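Local coordinates for protein methylglyoxal reductase (NADPH-dependent) (Candida albicans SC5314, PDB 6KWS) that probably reduces methylglyoxal with NADPH as cofactor, as an oxidoreductase of the dihydroflavonol-4-reductase subfamily, at residues Ile5-Thr10 with Phe78-Ser83; Thr124-Ala129 with Gly166-Ala171; Ile192-Val197 with Arg241-Ala246. The protein carries 1 engineered substitution. All coordinates share one frame; numbering follows the deposited sequence.

Interaction 1: Ile5-Thr10 with Phe78-Ser83; sequences IVSGAT and FLHLAS
The hydroxyl oxygen of Ser7 is gripped from the neighbouring strand end by three groups. It lies 2.9 Å from ND1 of His80, at the edge of the imidazole and near its plane, in a hydrogen bond where either atom could be the donor. OG also accepts from two successive backbone amides, Leu81 N at 3.0 Å and Ala82 N at 3.2 Å; the second bond is the straighter, with an N-H...O angle of 156° against 138°. With chi1 at 63°, OG sits between the backbone N and the carbonyl carbon, which brings it over the turn that ends strand 75-80. A buried hydroxyl is thereby satisfied by the His80 imidazole and the first two amides of the loop.

Before this point the two chains run parallel, their short axes 4.8 Å apart. Leu79 N donates to Ile5 O at 2.8 Å, and Leu79 O accepts from Ser7 N at 3.1 Å, so Leu79 uses both of its backbone polar atoms on the same neighbour. On one face of the sheet CG2 of Val6 touches CD1 of Leu79 at 3.8 Å, and both residues pack on Leu21 of helix 12-23. On the other face CG2 of Ile5 reaches CE2 of Phe78 at 4.0 Å, and the Phe78 ring continues to Val107 and Ile111 of helix 92-114.

Past Ser7 the backbones stay close, and Gly8 comes beside Ala82. Gly8 has a positive phi, a conformation that favours glycine, and its N is hydrogen-bonded to Thr31 OG1, on strand 27-32. Thr10 and Leu81 bind NADPH in this protein, so the C-terminal ends of these paired central strands, with the loops that follow, form part of the NADPH site at the carboxyl end of a Rossmann-fold sheet.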
ATOM      1  N   ILE A   5     -11.401  -9.515   9.086  1.00 41.96           N
ATOM      2  CA  ILE A   5     -10.068  -9.616   9.672  1.00 41.53           C
ATOM      3  C   ILE A   5      -9.095  -8.776   8.853  1.00 42.04           C
ATOM      4  O   ILE A   5      -9.039  -8.893   7.622  1.00 39.42           O
ATOM      5  CB  ILE A   5      -9.582 -11.069   9.745  1.00 39.99           C
ATOM      6  CG1 ILE A   5     -10.621 -11.951  10.427  1.00 46.28           C
ATOM      7  CG2 ILE A   5      -8.259 -11.125  10.495  1.00 38.49           C
ATOM      8  CD1 ILE A   5     -10.176 -13.402  10.565  1.00 42.41           C
ATOM      9  N   VAL A   6      -8.310  -7.949   9.535  1.00 37.22           N
ATOM     10  CA  VAL A   6      -7.333  -7.089   8.895  1.00 36.30           C
ATOM     11  C   VAL A   6      -5.994  -7.354   9.561  1.00 38.26           C
ATOM     12  O   VAL A   6      -5.844  -7.131  10.767  1.00 43.31           O
ATOM     13  CB  VAL A   6      -7.713  -5.604   9.011  1.00 37.22           C
ATOM     14  CG1 VAL A   6      -6.600  -4.740   8.426  1.00 39.18           C
ATOM     15  CG2 VAL A   6      -9.078  -5.311   8.317  1.00 30.79           C
ATOM     16  N   SER A   7      -5.024  -7.826   8.791  1.00 37.87           N
ATOM     17  CA  SER A   7      -3.698  -8.066   9.335  1.00 40.20           C
ATOM     18  C   SER A   7      -2.851  -6.808   9.248  1.00 41.66           C
ATOM     19  O   SER A   7      -2.993  -6.008   8.319  1.00 40.04           O
ATOM     20  CB  SER A   7      -2.994  -9.197   8.592  1.00 42.46           C
ATOM     21  OG  SER A   7      -2.796  -8.825   7.241  1.00 43.74           O
ATOM     22  N   GLY A   8      -1.946  -6.652  10.218  1.00 39.50           N
ATOM     23  CA  GLY A   8      -1.073  -5.496  10.263  1.00 39.02           C
ATOM     24  C   GLY A   8      -1.852  -4.208  10.438  1.00 46.62           C
ATOM     25  O   GLY A   8      -1.624  -3.230   9.714  1.00 44.40           O
ATOM     26  N   ALA A   9      -2.767  -4.193  11.416  1.00 44.05           N
ATOM     27  CA  ALA A   9      -3.782  -3.153  11.522  1.00 37.55           C
ATOM     28  C   ALA A   9      -3.234  -1.785  11.928  1.00 46.58           C
ATOM     29  O   ALA A   9      -3.966  -0.789  11.815  1.00 43.37           O
ATOM     30  CB  ALA A   9      -4.847  -3.589  12.516  1.00 38.82           C
ATOM     31  N   THR A  10      -1.986  -1.701  12.402  1.00 44.82           N
ATOM     32  CA  THR A  10      -1.382  -0.406  12.692  1.00 42.78           C
ATOM     33  C   THR A  10      -0.588   0.168  11.524  1.00 41.41           C
ATOM     34  O   THR A  10      -0.062   1.279  11.654  1.00 39.80           O
ATOM     35  CB  THR A  10      -0.448  -0.511  13.883  1.00 43.79           C
ATOM     36  OG1 THR A  10       0.391  -1.646  13.684  1.00 54.57           O
ATOM     37  CG2 THR A  10      -1.241  -0.699  15.159  1.00 48.54           C
ATOM     38  N   PHE A  78     -11.062 -11.599   4.662  1.00 37.34           N
ATOM     39  CA  PHE A  78      -9.710 -11.458   5.187  1.00 41.23           C
ATOM     40  C   PHE A  78      -8.959 -10.435   4.338  1.00 42.21           C
ATOM     41  O   PHE A  78      -8.595 -10.720   3.190  1.00 42.22           O
ATOM     42  CB  PHE A  78      -8.986 -12.802   5.203  1.00 42.26           C
ATOM     43  CG  PHE A  78      -7.647 -12.776   5.922  1.00 45.32           C
ATOM     44  CD1 PHE A  78      -6.529 -12.210   5.325  1.00 39.74           C
ATOM     45  CD2 PHE A  78      -7.503 -13.361   7.172  1.00 40.97           C
ATOM     46  CE1 PHE A  78      -5.308 -12.205   5.973  1.00 38.28           C
ATOM     47  CE2 PHE A  78      -6.279 -13.368   7.818  1.00 41.87           C
ATOM     48  CZ  PHE A  78      -5.182 -12.791   7.219  1.00 41.92           C
ATOM     49  N   LEU A  79      -8.715  -9.251   4.907  1.00 39.31           N
ATOM     50  CA  LEU A  79      -7.904  -8.212   4.278  1.00 38.69           C
ATOM     51  C   LEU A  79      -6.463  -8.358   4.750  1.00 39.93           C
ATOM     52  O   LEU A  79      -6.158  -8.099   5.917  1.00 44.52           O
ATOM     53  CB  LEU A  79      -8.430  -6.827   4.626  1.00 38.14           C
ATOM     54  CG  LEU A  79      -9.879  -6.540   4.272  1.00 37.05           C
ATOM     55  CD1 LEU A  79     -10.213  -5.121   4.651  1.00 31.81           C
ATOM     56  CD2 LEU A  79     -10.080  -6.750   2.813  1.00 39.34           C
ATOM     57  N   HIS A  80      -5.574  -8.745   3.851  1.00 37.73           N
ATOM     58  CA  HIS A  80      -4.182  -9.003   4.205  1.00 39.35           C
ATOM     59  C   HIS A  80      -3.371  -7.756   3.853  1.00 39.99           C
ATOM     60  O   HIS A  80      -3.117  -7.472   2.680  1.00 42.28           O
ATOM     61  CB  HIS A  80      -3.690 -10.248   3.474  1.00 38.03           C
ATOM     62  CG  HIS A  80      -2.290 -10.645   3.806  1.00 38.77           C
ATOM     63  ND1 HIS A  80      -1.763 -10.532   5.073  1.00 41.88           N
ATOM     64  CD2 HIS A  80      -1.306 -11.161   3.032  1.00 41.15           C
ATOM     65  CE1 HIS A  80      -0.511 -10.956   5.066  1.00 44.43           C
ATOM     66  NE2 HIS A  80      -0.210 -11.345   3.838  1.00 43.99           N
ATOM     67  N   LEU A  81      -2.986  -6.988   4.860  1.00 39.80           N
ATOM     68  CA  LEU A  81      -2.198  -5.795   4.611  1.00 38.98           C
ATOM     69  C   LEU A  81      -0.817  -5.835   5.242  1.00 41.92           C
ATOM     70  O   LEU A  81       0.006  -4.969   4.922  1.00 45.98           O
ATOM     71  CB  LEU A  81      -2.936  -4.547   5.112  1.00 39.15           C
ATOM     72  CG  LEU A  81      -4.425  -4.436   4.781  1.00 44.92           C
ATOM     73  CD1 LEU A  81      -4.885  -3.033   4.978  1.00 45.26           C
ATOM     74  CD2 LEU A  81      -4.715  -4.840   3.369  1.00 47.31           C
ATOM     75  N   ALA A  82      -0.525  -6.828   6.086  1.00 44.78           N
ATOM     76  CA  ALA A  82       0.710  -6.854   6.864  1.00 50.93           C
ATOM     77  C   ALA A  82       1.955  -7.026   5.984  1.00 60.00           C
ATOM     78  O   ALA A  82       1.933  -7.706   4.948  1.00 54.68           O
ATOM     79  CB  ALA A  82       0.643  -7.973   7.906  1.00 46.62           C
ATOM     80  N   SER A  83       3.057  -6.406   6.425  1.00 65.99           N
ATOM     81  CA  SER A  83       4.360  -6.485   5.744  1.00 70.26           C
ATOM     82  C   SER A  83       5.310  -7.503   6.405  1.00 67.07           C
ATOM     83  O   SER A  83       6.069  -7.179   7.329  1.00 65.56           O
ATOM     84  CB  SER A  83       5.020  -5.102   5.708  1.00 66.92           C
ATOM     85  OG  SER A  83       6.169  -5.097   4.872  1.00 76.54           O
TER

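Interaction 2: Thr124-Ala129 with Gly166-Ala171; sequences TSSYAA and GSKKFA
Ala129 presses its methyl group onto the backbone of Lys169, and this is the tight part of the contact: CB of Ala129 lies 3.7 Å from CA of Lys169, and the two CA atoms are only 4.0 Å apart. The same CB stands 4.0 Å from the carbonyl oxygen of Lys168. With only a methyl between them, the loop lies directly on the helix backbone. Lys169 meets Ala129 through its own CB, after which its chain leads away; NZ is bonded to the carbonyl oxygens of Asn149 and Ile151.

The looser side belongs to Lys168, which is partly exposed. A bend at chi2 (-66°) lets its aliphatic chain run along Ser126, with CG of Lys168 3.9 Å and CD 4.0 Å from CB of Ser126. Only methylene groups touch there, and no hydrogen bond crosses between the two segments. Ser126 instead turns OG, anti to its backbone N, back into its own loop: OG accepts from Ala128 N at 2.8 Å with an N-H...O angle of 155°, an ST turn, with Ala129 N also bonded to Ser126 O. Lys168 binds NADPH in this protein, and its spacing from Tyr164 fits the YxxxK motif of short-chain dehydrogenases.

The loop 124-129 leaves the C-terminal end of strand 120-124 and rests on helix 160-181, where Ser125 OG is bonded to Glu172. A backbone bond from Tyr127 to Pro194 ties the loop to strand 188-194, while Phe170 and Ala171 carry the helix onto helix 92-114.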
ATOM      1  N   THR A 124      -2.712  -6.681  -0.355  1.00 36.11           N
ATOM      2  CA  THR A 124      -2.035  -5.506  -0.880  1.00 39.90           C
ATOM      3  C   THR A 124      -0.817  -5.949  -1.661  1.00 37.75           C
ATOM      4  O   THR A 124       0.099  -6.555  -1.096  1.00 37.95           O
ATOM      5  CB  THR A 124      -1.599  -4.562   0.230  1.00 37.45           C
ATOM      6  OG1 THR A 124      -2.643  -4.474   1.199  1.00 44.64           O
ATOM      7  CG2 THR A 124      -1.325  -3.182  -0.354  1.00 28.88           C
ATOM      8  N   SER A 125      -0.801  -5.637  -2.948  1.00 31.20           N
ATOM      9  CA  SER A 125       0.403  -5.863  -3.723  1.00 34.50           C
ATOM     10  C   SER A 125       1.027  -4.503  -4.027  1.00 34.57           C
ATOM     11  O   SER A 125       1.101  -3.647  -3.138  1.00 35.66           O
ATOM     12  CB  SER A 125       0.079  -6.684  -4.977  1.00 33.81           C
ATOM     13  OG  SER A 125       1.273  -7.106  -5.610  1.00 34.63           O
ATOM     14  N   SER A 126       1.447  -4.275  -5.268  1.00 30.77           N
ATOM     15  CA  SER A 126       2.160  -3.054  -5.593  1.00 30.79           C
ATOM     16  C   SER A 126       2.208  -2.899  -7.100  1.00 36.36           C
ATOM     17  O   SER A 126       2.271  -3.888  -7.835  1.00 33.70           O
ATOM     18  CB  SER A 126       3.589  -3.052  -5.027  1.00 29.77           C
ATOM     19  OG  SER A 126       4.388  -2.071  -5.678  1.00 35.69           O
ATOM     20  N   TYR A 127       2.178  -1.638  -7.547  1.00 35.55           N
ATOM     21  CA  TYR A 127       2.486  -1.337  -8.936  1.00 32.69           C
ATOM     22  C   TYR A 127       3.796  -1.999  -9.356  1.00 34.80           C
ATOM     23  O   TYR A 127       3.977  -2.344 -10.531  1.00 36.31           O
ATOM     24  CB  TYR A 127       2.553   0.188  -9.116  1.00 37.92           C
ATOM     25  CG  TYR A 127       2.859   0.659 -10.524  1.00 38.60           C
ATOM     26  CD1 TYR A 127       2.034   0.301 -11.594  1.00 39.36           C
ATOM     27  CD2 TYR A 127       3.968   1.453 -10.786  1.00 38.32           C
ATOM     28  CE1 TYR A 127       2.308   0.722 -12.881  1.00 38.07           C
ATOM     29  CE2 TYR A 127       4.252   1.891 -12.076  1.00 39.72           C
ATOM     30  CZ  TYR A 127       3.419   1.525 -13.115  1.00 44.51           C
ATOM     31  OH  TYR A 127       3.694   1.951 -14.396  1.00 47.41           O
ATOM     32  N   ALA A 128       4.718  -2.187  -8.413  1.00 29.65           N
ATOM     33  CA  ALA A 128       5.974  -2.841  -8.730  1.00 35.00           C
ATOM     34  C   ALA A 128       5.781  -4.256  -9.253  1.00 37.80           C
ATOM     35  O   ALA A 128       6.675  -4.778  -9.921  1.00 37.85           O
ATOM     36  CB  ALA A 128       6.880  -2.870  -7.500  1.00 35.92           C
ATOM     37  N   ALA A 129       4.663  -4.912  -8.942  1.00 36.41           N
ATOM     38  CA  ALA A 129       4.414  -6.221  -9.531  1.00 32.10           C
ATOM     39  C   ALA A 129       3.815  -6.114 -10.924  1.00 35.76           C
ATOM     40  O   ALA A 129       3.729  -7.124 -11.634  1.00 38.30           O
ATOM     41  CB  ALA A 129       3.496  -7.054  -8.635  1.00 31.74           C
ATOM     42  N   GLY A 166      11.170  -6.892  -7.027  1.00 44.75           N
ATOM     43  CA  GLY A 166      11.077  -8.330  -7.233  1.00 39.96           C
ATOM     44  C   GLY A 166      10.226  -9.020  -6.186  1.00 40.30           C
ATOM     45  O   GLY A 166       9.339  -9.813  -6.510  1.00 37.41           O
ATOM     46  N   SER A 167      10.470  -8.717  -4.910  1.00 40.64           N
ATOM     47  CA  SER A 167       9.727  -9.393  -3.855  1.00 41.39           C
ATOM     48  C   SER A 167       8.241  -9.110  -3.960  1.00 41.07           C
ATOM     49  O   SER A 167       7.412  -9.975  -3.651  1.00 37.29           O
ATOM     50  CB  SER A 167      10.236  -8.959  -2.495  1.00 45.09           C
ATOM     51  OG  SER A 167       9.992  -7.580  -2.351  1.00 48.30           O
ATOM     52  N   LYS A 168       7.876  -7.902  -4.390  1.00 41.60           N
ATOM     53  CA  LYS A 168       6.459  -7.625  -4.578  1.00 41.69           C
ATOM     54  C   LYS A 168       5.883  -8.506  -5.681  1.00 38.08           C
ATOM     55  O   LYS A 168       4.824  -9.124  -5.500  1.00 40.20           O
ATOM     56  CB  LYS A 168       6.245  -6.136  -4.852  1.00 41.85           C
ATOM     57  CG  LYS A 168       6.538  -5.254  -3.618  1.00 40.80           C
ATOM     58  CD  LYS A 168       5.534  -5.532  -2.525  1.00 42.57           C
ATOM     59  CE  LYS A 168       5.797  -4.717  -1.267  1.00 58.01           C
ATOM     60  NZ  LYS A 168       4.592  -4.737  -0.364  1.00 60.33           N
ATOM     61  N   LYS A 169       6.607  -8.640  -6.796  1.00 34.59           N
ATOM     62  CA  LYS A 169       6.146  -9.470  -7.904  1.00 34.32           C
ATOM     63  C   LYS A 169       6.097 -10.950  -7.521  1.00 38.22           C
ATOM     64  O   LYS A 169       5.127 -11.644  -7.837  1.00 40.49           O
ATOM     65  CB  LYS A 169       7.043  -9.242  -9.126  1.00 36.07           C
ATOM     66  CG  LYS A 169       6.778 -10.142 -10.343  1.00 39.60           C
ATOM     67  CD  LYS A 169       7.640 -11.417 -10.277  1.00 43.49           C
ATOM     68  CE  LYS A 169       7.562 -12.234 -11.559  1.00 44.78           C
ATOM     69  NZ  LYS A 169       8.503 -11.700 -12.581  1.00 41.32           N
ATOM     70  N   PHE A 170       7.124 -11.466  -6.850  1.00 38.05           N
ATOM     71  CA  PHE A 170       7.078 -12.894  -6.551  1.00 39.88           C
ATOM     72  C   PHE A 170       6.070 -13.206  -5.458  1.00 36.85           C
ATOM     73  O   PHE A 170       5.396 -14.235  -5.528  1.00 37.25           O
ATOM     74  CB  PHE A 170       8.479 -13.423  -6.217  1.00 39.91           C
ATOM     75  CG  PHE A 170       9.371 -13.471  -7.422  1.00 39.05           C
ATOM     76  CD1 PHE A 170       9.101 -14.371  -8.460  1.00 38.39           C
ATOM     77  CD2 PHE A 170      10.419 -12.568  -7.570  1.00 39.97           C
ATOM     78  CE1 PHE A 170       9.882 -14.408  -9.611  1.00 35.93           C
ATOM     79  CE2 PHE A 170      11.217 -12.588  -8.724  1.00 39.40           C
ATOM     80  CZ  PHE A 170      10.944 -13.515  -9.752  1.00 38.83           C
ATOM     81  N   ALA A 171       5.898 -12.302  -4.483  1.00 42.69           N
ATOM     82  CA  ALA A 171       4.838 -12.465  -3.484  1.00 39.87           C
ATOM     83  C   ALA A 171       3.466 -12.564  -4.136  1.00 40.03           C
ATOM     84  O   ALA A 171       2.656 -13.420  -3.767  1.00 42.98           O
ATOM     85  CB  ALA A 171       4.853 -11.313  -2.481  1.00 36.52           C
TER

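Interaction 3: Ile192-Val197 with Arg241-Ala246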
ATOM      1  N   ILE A 192      -4.746  -5.359  -4.661  1.00 33.94           N
ATOM      2  CA  ILE A 192      -4.663  -3.903  -4.736  1.00 30.98           C
ATOM      3  C   ILE A 192      -3.209  -3.533  -5.016  1.00 30.88           C
ATOM      4  O   ILE A 192      -2.341  -3.756  -4.164  1.00 34.06           O
ATOM      5  CB  ILE A 192      -5.146  -3.262  -3.430  1.00 34.01           C
ATOM      6  CG1 ILE A 192      -6.537  -3.782  -3.071  1.00 33.82           C
ATOM      7  CG2 ILE A 192      -5.161  -1.747  -3.543  1.00 33.00           C
ATOM      8  CD1 ILE A 192      -7.627  -3.225  -3.976  1.00 34.93           C
ATOM      9  N   ASN A 193      -2.917  -2.972  -6.195  1.00 34.27           N
ATOM     10  CA  ASN A 193      -1.539  -2.630  -6.573  1.00 33.94           C
ATOM     11  C   ASN A 193      -1.355  -1.127  -6.656  1.00 33.82           C
ATOM     12  O   ASN A 193      -1.468  -0.548  -7.749  1.00 34.27           O
ATOM     13  CB  ASN A 193      -1.147  -3.253  -7.909  1.00 35.57           C
ATOM     14  CG  ASN A 193      -1.471  -4.692  -7.977  1.00 36.31           C
ATOM     15  OD1 ASN A 193      -0.602  -5.548  -7.839  1.00 37.41           O
ATOM     16  ND2 ASN A 193      -2.737  -4.982  -8.210  1.00 34.48           N
ATOM     17  N   PRO A 194      -1.029  -0.459  -5.556  1.00 35.88           N
ATOM     18  CA  PRO A 194      -0.815   0.987  -5.605  1.00 33.46           C
ATOM     19  C   PRO A 194       0.588   1.342  -6.071  1.00 30.05           C
ATOM     20  O   PRO A 194       1.548   0.588  -5.878  1.00 27.55           O
ATOM     21  CB  PRO A 194      -1.033   1.403  -4.149  1.00 29.48           C
ATOM     22  CG  PRO A 194      -0.586   0.223  -3.380  1.00 28.10           C
ATOM     23  CD  PRO A 194      -0.863  -0.994  -4.192  1.00 31.55           C
ATOM     24  N   SER A 195       0.701   2.515  -6.696  1.00 27.32           N
ATOM     25  CA  SER A 195       2.020   3.100  -6.937  1.00 33.46           C
ATOM     26  C   SER A 195       2.555   3.681  -5.632  1.00 33.80           C
ATOM     27  O   SER A 195       2.210   3.173  -4.557  1.00 31.31           O
ATOM     28  CB  SER A 195       1.972   4.166  -8.032  1.00 28.18           C
ATOM     29  OG  SER A 195       0.659   4.639  -8.223  1.00 31.86           O
ATOM     30  N   PHE A 196       3.398   4.719  -5.697  1.00 28.83           N
ATOM     31  CA  PHE A 196       3.848   5.357  -4.462  1.00 31.02           C
ATOM     32  C   PHE A 196       2.659   5.926  -3.701  1.00 27.68           C
ATOM     33  O   PHE A 196       1.853   6.679  -4.252  1.00 30.89           O
ATOM     34  CB  PHE A 196       4.854   6.469  -4.743  1.00 34.03           C
ATOM     35  CG  PHE A 196       6.136   5.986  -5.314  1.00 42.69           C
ATOM     36  CD1 PHE A 196       7.055   5.303  -4.518  1.00 38.45           C
ATOM     37  CD2 PHE A 196       6.446   6.228  -6.658  1.00 41.62           C
ATOM     38  CE1 PHE A 196       8.254   4.852  -5.058  1.00 37.06           C
ATOM     39  CE2 PHE A 196       7.647   5.782  -7.205  1.00 33.04           C
ATOM     40  CZ  PHE A 196       8.546   5.092  -6.404  1.00 38.76           C
ATOM     41  N   VAL A 197       2.546   5.566  -2.432  1.00 25.96           N
ATOM     42  CA  VAL A 197       1.387   5.940  -1.634  1.00 31.07           C
ATOM     43  C   VAL A 197       1.704   7.203  -0.839  1.00 36.32           C
ATOM     44  O   VAL A 197       2.572   7.195   0.042  1.00 38.10           O
ATOM     45  CB  VAL A 197       0.963   4.799  -0.704  1.00 28.09           C
ATOM     46  CG1 VAL A 197      -0.195   5.262   0.120  1.00 31.60           C
ATOM     47  CG2 VAL A 197       0.603   3.562  -1.512  1.00 26.55           C
ATOM     48  N   ARG A 241      -5.774   7.281   1.267  1.00 36.48           N
ATOM     49  CA  ARG A 241      -7.189   7.131   1.578  1.00 33.65           C
ATOM     50  C   ARG A 241      -7.943   6.439   0.445  1.00 37.30           C
ATOM     51  O   ARG A 241      -8.865   5.652   0.696  1.00 34.07           O
ATOM     52  CB  ARG A 241      -7.774   8.501   1.895  1.00 33.73           C
ATOM     53  CG  ARG A 241      -7.280   9.021   3.236  1.00 34.14           C
ATOM     54  CD  ARG A 241      -7.477  10.509   3.384  1.00 30.75           C
ATOM     55  NE  ARG A 241      -6.732  11.259   2.375  1.00 37.40           N
ATOM     56  CZ  ARG A 241      -6.644  12.588   2.347  1.00 37.53           C
ATOM     57  NH1 ARG A 241      -7.241  13.317   3.280  1.00 33.25           N
ATOM     58  NH2 ARG A 241      -5.944  13.190   1.395  1.00 36.02           N
ATOM     59  N   ASP A 242      -7.556   6.702  -0.809  1.00 39.30           N
ATOM     60  CA  ASP A 242      -8.166   5.990  -1.932  1.00 38.30           C
ATOM     61  C   ASP A 242      -7.707   4.537  -1.997  1.00 35.06           C
ATOM     62  O   ASP A 242      -8.480   3.652  -2.377  1.00 35.76           O
ATOM     63  CB  ASP A 242      -7.858   6.730  -3.229  1.00 36.80           C
ATOM     64  CG  ASP A 242      -8.405   8.145  -3.211  1.00 43.44           C
ATOM     65  OD1 ASP A 242      -9.500   8.313  -2.603  1.00 45.96           O
ATOM     66  OD2 ASP A 242      -7.752   9.078  -3.763  1.00 39.97           O
ATOM     67  N   VAL A 243      -6.466   4.265  -1.620  1.00 34.82           N
ATOM     68  CA  VAL A 243      -6.020   2.885  -1.543  1.00 32.59           C
ATOM     69  C   VAL A 243      -6.828   2.145  -0.490  1.00 37.29           C
ATOM     70  O   VAL A 243      -7.418   1.090  -0.764  1.00 40.02           O
ATOM     71  CB  VAL A 243      -4.507   2.834  -1.255  1.00 37.08           C
ATOM     72  CG1 VAL A 243      -4.021   1.401  -1.148  1.00 30.92           C
ATOM     73  CG2 VAL A 243      -3.733   3.581  -2.339  1.00 31.59           C
ATOM     74  N   ALA A 244      -6.890   2.706   0.725  1.00 37.65           N
ATOM     75  CA  ALA A 244      -7.714   2.135   1.788  1.00 35.46           C
ATOM     76  C   ALA A 244      -9.139   1.875   1.307  1.00 38.10           C
ATOM     77  O   ALA A 244      -9.694   0.795   1.534  1.00 38.68           O
ATOM     78  CB  ALA A 244      -7.730   3.060   3.002  1.00 30.71           C
ATOM     79  N   LYS A 245      -9.749   2.858   0.638  1.00 33.21           N
ATOM     80  CA  LYS A 245     -11.122   2.663   0.205  1.00 34.42           C
ATOM     81  C   LYS A 245     -11.213   1.547  -0.822  1.00 37.27           C
ATOM     82  O   LYS A 245     -12.181   0.776  -0.830  1.00 37.62           O
ATOM     83  CB  LYS A 245     -11.690   3.957  -0.358  1.00 37.12           C
ATOM     84  CG  LYS A 245     -13.135   3.824  -0.782  1.00 34.58           C
ATOM     85  CD  LYS A 245     -13.742   5.172  -1.091  1.00 41.23           C
ATOM     86  CE  LYS A 245     -15.131   5.020  -1.715  1.00 49.85           C
ATOM     87  NZ  LYS A 245     -16.123   5.978  -1.143  1.00 58.22           N
ATOM     88  N   ALA A 246     -10.194   1.423  -1.678  1.00 36.94           N
ATOM     89  CA  ALA A 246     -10.215   0.373  -2.691  1.00 35.74           C
ATOM     90  C   ALA A 246     -10.213  -1.004  -2.050  1.00 35.39           C
ATOM     91  O   ALA A 246     -10.920  -1.902  -2.510  1.00 40.65           O
ATOM     92  CB  ALA A 246      -9.036   0.527  -3.652  1.00 32.28           C
TER
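Ile192 reaches across to Val243 and Ala246 with both of its branches. From CB, directed toward the helix, the CG2 methyl stands anti to the backbone N and meets CG1 of Val243 at 4.1 Å. The other branch passes through CG1, anti to the carbonyl carbon at chi1 -53°, and bends at chi2 (-72°) to place the tip, CD1, against the last residue of the segment. CD1 lies 4.0 Å from CB of Ala246 and 3.8 Å from its carbonyl oxygen, which is contact with the helix backbone as well as with a side chain.

Val243 is the residue shared by the rest of the contact. Its CG1 faces Ile192, whereas its CG2 approaches CB of Pro194 at 3.9 Å and, more distantly, CG2 of Val197 at 4.4 Å. One valine thus spans the chain from strand 188-194 to Val197 in strand 196-198. The short axes of strand 192-194 and helix 241-246 are 9.5 Å apart and close to antiparallel, at 170°, so Val243 and Ala246, one helical turn apart, fall opposite Pro194 and Ile192.

Leu263 of strand 260-269 touches Ile192, Val243 and Ala246 and adds to this apolar layer. Ala244 leans instead on His16 and Val17 of helix 12-23, and Val197, an NADPH-binding residue, touches Phe12, another one. Across the contact itself no hydrogen bond or salt bridge is found, and the side chains meet carbon to carbon, consistent with apolar packing; directional bonds of the helix lie elsewhere, such as Arg241 O to Gln20.

How the interactions relate
All three are buried contacts, each with some partly exposed residues, such as Lys168 in interaction 2 and Val197 in interaction 3. Their strands 75-80, 120-124 and 188-194 lie side by side in one parallel run, and probable backbone hydrogen bonds join them: His80 O to Thr124 N between interactions 1 and 2, Ser125 N to Ile192 O between interactions 2 and 3. Interaction 1 pairs strand with strand through backbone and hydroxyl hydrogen bonds, with apolar pairs on both faces. Interactions 2 and 3 set helices against the sheet or the loop leaving it, without hydrogen bonds between their segments. Each contact includes at least one NADPH-binding residue, so the cofactor site draws on strands, helix and loop together.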